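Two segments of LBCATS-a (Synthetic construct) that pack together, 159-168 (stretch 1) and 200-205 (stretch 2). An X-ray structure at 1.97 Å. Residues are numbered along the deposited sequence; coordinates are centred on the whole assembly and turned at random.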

ATOM      1  N   THR A 159      42.195 -18.557  -7.191  1.00 59.27           N
ATOM      2  CA  THR A 159      42.790 -19.840  -6.848  1.00 66.00           C
ATOM      3  C   THR A 159      43.934 -20.177  -7.803  1.00 64.44           C
ATOM      4  O   THR A 159      44.008 -19.677  -8.930  1.00 66.15           O
ATOM      5  CB  THR A 159      41.732 -20.942  -6.890  1.00 69.51           C
ATOM      6  OG1 THR A 159      40.999 -20.847  -8.120  1.00 65.60           O
ATOM      7  CG2 THR A 159      40.766 -20.800  -5.726  1.00 72.22           C
ATOM      8  N   ASP A 160      44.841 -21.035  -7.333  1.00 59.97           N
ATOM      9  CA  ASP A 160      45.929 -21.493  -8.191  1.00 62.51           C
ATOM     10  C   ASP A 160      45.396 -21.960  -9.539  1.00 66.93           C
ATOM     11  O   ASP A 160      46.008 -21.695 -10.581  1.00 66.66           O
ATOM     12  CB  ASP A 160      46.718 -22.616  -7.505  1.00 62.25           C
ATOM     13  N   GLU A 161      44.246 -22.644  -9.541  1.00 63.59           N
ATOM     14  CA  GLU A 161      43.643 -23.081 -10.797  1.00 63.73           C
ATOM     15  C   GLU A 161      43.260 -21.887 -11.671  1.00 63.48           C
ATOM     16  O   GLU A 161      43.516 -21.873 -12.882  1.00 59.08           O
ATOM     17  CB  GLU A 161      42.418 -23.947 -10.511  1.00 73.43           C
ATOM     18  CG  GLU A 161      41.875 -24.644 -11.740  1.00 87.10           C
ATOM     19  CD  GLU A 161      42.832 -25.697 -12.271  1.00102.38           C
ATOM     20  OE1 GLU A 161      43.882 -25.929 -11.631  1.00107.21           O
ATOM     21  OE2 GLU A 161      42.537 -26.299 -13.325  1.00108.37           O
ATOM     22  N   ARG A 162      42.632 -20.876 -11.076  1.00 53.36           N
ATOM     23  CA  ARG A 162      42.251 -19.714 -11.859  1.00 51.49           C
ATOM     24  C   ARG A 162      43.478 -18.952 -12.364  1.00 49.53           C
ATOM     25  O   ARG A 162      43.457 -18.405 -13.472  1.00 46.52           O
ATOM     26  CB  ARG A 162      41.335 -18.830 -11.021  1.00 53.95           C
ATOM     27  CG  ARG A 162      40.726 -17.731 -11.791  1.00 59.65           C
ATOM     28  CD  ARG A 162      39.305 -17.407 -11.349  1.00 56.05           C
ATOM     29  NE  ARG A 162      38.761 -16.588 -12.415  1.00 50.97           N
ATOM     30  CZ  ARG A 162      37.965 -17.050 -13.364  1.00 52.78           C
ATOM     31  NH1 ARG A 162      37.564 -18.316 -13.323  1.00 53.48           N
ATOM     32  NH2 ARG A 162      37.552 -16.236 -14.326  1.00 50.31           N
ATOM     33  N   ILE A 163      44.563 -18.929 -11.586  1.00 47.88           N
ATOM     34  CA  ILE A 163      45.793 -18.281 -12.044  1.00 50.09           C
ATOM     35  C   ILE A 163      46.355 -18.996 -13.272  1.00 51.64           C
ATOM     36  O   ILE A 163      46.649 -18.367 -14.292  1.00 54.70           O
ATOM     37  CB  ILE A 163      46.830 -18.215 -10.909  1.00 50.63           C
ATOM     38  CG1 ILE A 163      46.357 -17.276  -9.801  1.00 45.16           C
ATOM     39  CG2 ILE A 163      48.194 -17.764 -11.453  1.00 46.80           C
ATOM     40  CD1 ILE A 163      47.040 -17.561  -8.466  1.00 46.86           C
ATOM     41  N   LYS A 164      46.537 -20.319 -13.184  1.00 59.91           N
ATOM     42  CA  LYS A 164      46.981 -21.082 -14.348  1.00 65.01           C
ATOM     43  C   LYS A 164      46.214 -20.653 -15.579  1.00 62.97           C
ATOM     44  O   LYS A 164      46.793 -20.316 -16.616  1.00 63.36           O
ATOM     45  CB  LYS A 164      46.771 -22.580 -14.130  1.00 76.77           C
ATOM     46  CG  LYS A 164      47.483 -23.143 -12.951  1.00 91.24           C
ATOM     47  CD  LYS A 164      48.973 -22.997 -13.110  1.00 97.90           C
ATOM     48  N   MET A 165      44.890 -20.657 -15.454  1.00 61.58           N
ATOM     49  CA  MET A 165      44.018 -20.339 -16.573  1.00 61.79           C
ATOM     50  C   MET A 165      44.186 -18.885 -17.014  1.00 61.05           C
ATOM     51  O   MET A 165      44.206 -18.593 -18.219  1.00 63.17           O
ATOM     52  CB  MET A 165      42.580 -20.657 -16.168  1.00 65.76           C
ATOM     53  CG  MET A 165      41.587 -20.677 -17.290  1.00 76.32           C
ATOM     54  SD  MET A 165      41.065 -18.996 -17.575  1.00 83.65           S
ATOM     55  CE  MET A 165      40.621 -18.513 -15.908  1.00 86.79           C
ATOM     56  N   ILE A 166      44.320 -17.958 -16.062  1.00 45.33           N
ATOM     57  CA  ILE A 166      44.539 -16.557 -16.422  1.00 50.40           C
ATOM     58  C   ILE A 166      45.867 -16.402 -17.151  1.00 52.90           C
ATOM     59  O   ILE A 166      45.929 -15.891 -18.273  1.00 50.72           O
ATOM     60  CB  ILE A 166      44.483 -15.653 -15.179  1.00 44.41           C
ATOM     61  CG1 ILE A 166      43.035 -15.449 -14.706  1.00 45.65           C
ATOM     62  CG2 ILE A 166      45.138 -14.325 -15.491  1.00 39.13           C
ATOM     63  CD1 ILE A 166      42.907 -15.036 -13.228  1.00 40.06           C
ATOM     64  N   ALA A 167      46.956 -16.837 -16.511  1.00 52.93           N
ATOM     65  CA  ALA A 167      48.280 -16.702 -17.110  1.00 61.88           C
ATOM     66  C   ALA A 167      48.394 -17.412 -18.455  1.00 65.70           C
ATOM     67  O   ALA A 167      49.297 -17.096 -19.236  1.00 71.50           O
ATOM     68  CB  ALA A 167      49.342 -17.233 -16.144  1.00 70.53           C
ATOM     69  N   LYS A 168      47.510 -18.365 -18.747  1.00 65.62           N
ATOM     70  CA  LYS A 168      47.570 -19.037 -20.040  1.00 67.16           C
ATOM     71  C   LYS A 168      47.150 -18.115 -21.175  1.00 62.67           C
ATOM     72  O   LYS A 168      47.620 -18.272 -22.306  1.00 62.82           O
ATOM     73  CB  LYS A 168      46.692 -20.288 -20.027  1.00 72.45           C
ATOM     74  N   ILE A 200      54.145 -13.461  -6.773  1.00 63.58           N
ATOM     75  CA  ILE A 200      54.386 -14.861  -6.508  1.00 69.39           C
ATOM     76  C   ILE A 200      53.405 -15.671  -7.261  1.00 73.65           C
ATOM     77  O   ILE A 200      52.913 -16.704  -6.784  1.00 73.07           O
ATOM     78  CB  ILE A 200      54.320 -15.197  -5.039  1.00 73.43           C
ATOM     79  N   ARG A 201      53.133 -15.173  -8.473  1.00 62.98           N
ATOM     80  CA  ARG A 201      52.168 -15.715  -9.443  1.00 59.79           C
ATOM     81  C   ARG A 201      52.896 -16.542 -10.510  1.00 61.60           C
ATOM     82  O   ARG A 201      52.354 -16.948 -11.508  1.00 45.68           O
ATOM     83  CB  ARG A 201      51.390 -14.561 -10.122  1.00 50.56           C
ATOM     84  CG  ARG A 201      50.230 -13.996  -9.313  1.00 48.54           C
ATOM     85  CD  ARG A 201      49.851 -12.596  -9.742  1.00 46.44           C
ATOM     86  N   LYS A 202      54.150 -16.820 -10.249  1.00 72.25           N
ATOM     87  CA  LYS A 202      54.916 -17.694 -11.131  1.00 71.60           C
ATOM     88  C   LYS A 202      54.364 -19.140 -11.329  1.00 74.51           C
ATOM     89  O   LYS A 202      54.883 -20.090 -10.800  1.00 69.35           O
ATOM     90  CB  LYS A 202      56.358 -17.639 -10.734  1.00 20.00           C
ATOM     91  CG  LYS A 202      56.917 -16.219 -10.776  1.00 20.00           C
ATOM     92  CD  LYS A 202      56.370 -15.335  -9.686  1.00 20.00           C
ATOM     93  N   HIS A 203      53.260 -19.232 -12.074  1.00 82.46           N
ATOM     94  CA  HIS A 203      52.934 -20.215 -13.084  1.00 82.15           C
ATOM     95  C   HIS A 203      53.118 -19.502 -14.403  1.00 72.93           C
ATOM     96  O   HIS A 203      52.645 -19.932 -15.427  1.00 71.64           O
ATOM     97  CB  HIS A 203      51.459 -20.604 -13.100  1.00 92.70           C
ATOM     98  CG  HIS A 203      50.880 -20.928 -11.775  1.00102.30           C
ATOM     99  ND1 HIS A 203      49.855 -21.831 -11.633  1.00110.24           N
ATOM    100  CD2 HIS A 203      51.140 -20.447 -10.540  1.00101.33           C
ATOM    101  CE1 HIS A 203      49.524 -21.907 -10.360  1.00110.91           C
ATOM    102  NE2 HIS A 203      50.299 -21.090  -9.675  1.00106.95           N
ATOM    103  N   THR A 204      53.765 -18.358 -14.382  1.00 62.67           N
ATOM    104  CA  THR A 204      54.022 -17.695 -15.643  1.00 54.20           C
ATOM    105  C   THR A 204      55.379 -17.025 -15.538  1.00 53.50           C
ATOM    106  O   THR A 204      55.864 -16.739 -14.442  1.00 54.25           O
ATOM    107  CB  THR A 204      52.966 -16.637 -15.943  1.00 49.51           C
ATOM    108  OG1 THR A 204      53.307 -15.944 -17.148  1.00 56.51           O
ATOM    109  CG2 THR A 204      52.924 -15.643 -14.796  1.00 43.77           C
ATOM    110  N   ASP A 205      55.985 -16.752 -16.685  1.00 53.76           N
ATOM    111  CA  ASP A 205      57.189 -15.932 -16.715  1.00 57.88           C
ATOM    112  C   ASP A 205      56.916 -14.511 -17.175  1.00 53.02           C
ATOM    113  O   ASP A 205      57.861 -13.742 -17.373  1.00 52.95           O
ATOM    114  CB  ASP A 205      58.252 -16.587 -17.588  1.00 61.90           C
ATOM    115  CG  ASP A 205      58.823 -17.814 -16.938  1.00 70.96           C
ATOM    116  OD1 ASP A 205      59.104 -18.798 -17.652  1.00 77.28           O
ATOM    117  OD2 ASP A 205      58.957 -17.796 -15.695  1.00 74.06           O
TER
HETATM  118  O   HOH W   1      52.066 -16.761 -19.123  1.00 53.34           O

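Stretch 2 has no regular secondary structure and lies against a helix that begins at Asp 160. Ile 200, at its start, follows a cis peptide bond and does not reach the helix. Arg 201 comes next, with its CA-to-CB bond sideways to the helix. Its contact is made by the backbone: Arg 201 O lies 4.2 Å from Ile 163 CG2. The same carbonyl accepts a bond from His 203 N, with Arg 201 O and His 203 N 2.5 Å apart, so the chain turns tightly here. Lys 202, between them, turns its CA-to-CB bond away and does not touch stretch 1.

His 203 has the largest area covered by the helix. Its CA-to-CB bond points toward stretch 1, and the ring reaches residues on successive turns. Ile 163 CG2 sits over one face, 4.1 Å from the centroid of the His 203 ring and 11° off the ring normal. This is a CH-pi contact, with the methyl nearly above the ring centre. Asp 160 O approaches His 203 CE1 at 3.5 Å. Lys 164 CD is placed near the ring plane, but its 2.1 Å distance to His 203 ND1 is a clash in the model and supports no interaction. His 203 ND1 is buried by the contact and has no polar partner in the model.

Thr 204 packs against Ala 167, one turn further along the helix from Ile 163. Both CA-to-CB bonds point toward the opposing stretch, and Ala 167 CB meets Thr 204 CB at 3.7 Å. A water bridges the pair: it donates to Ala 167 O at 2.8 Å and lies 2.5 Å from Thr 204 OG1. No direct hydrogen bond joins the stretches among the modelled atoms.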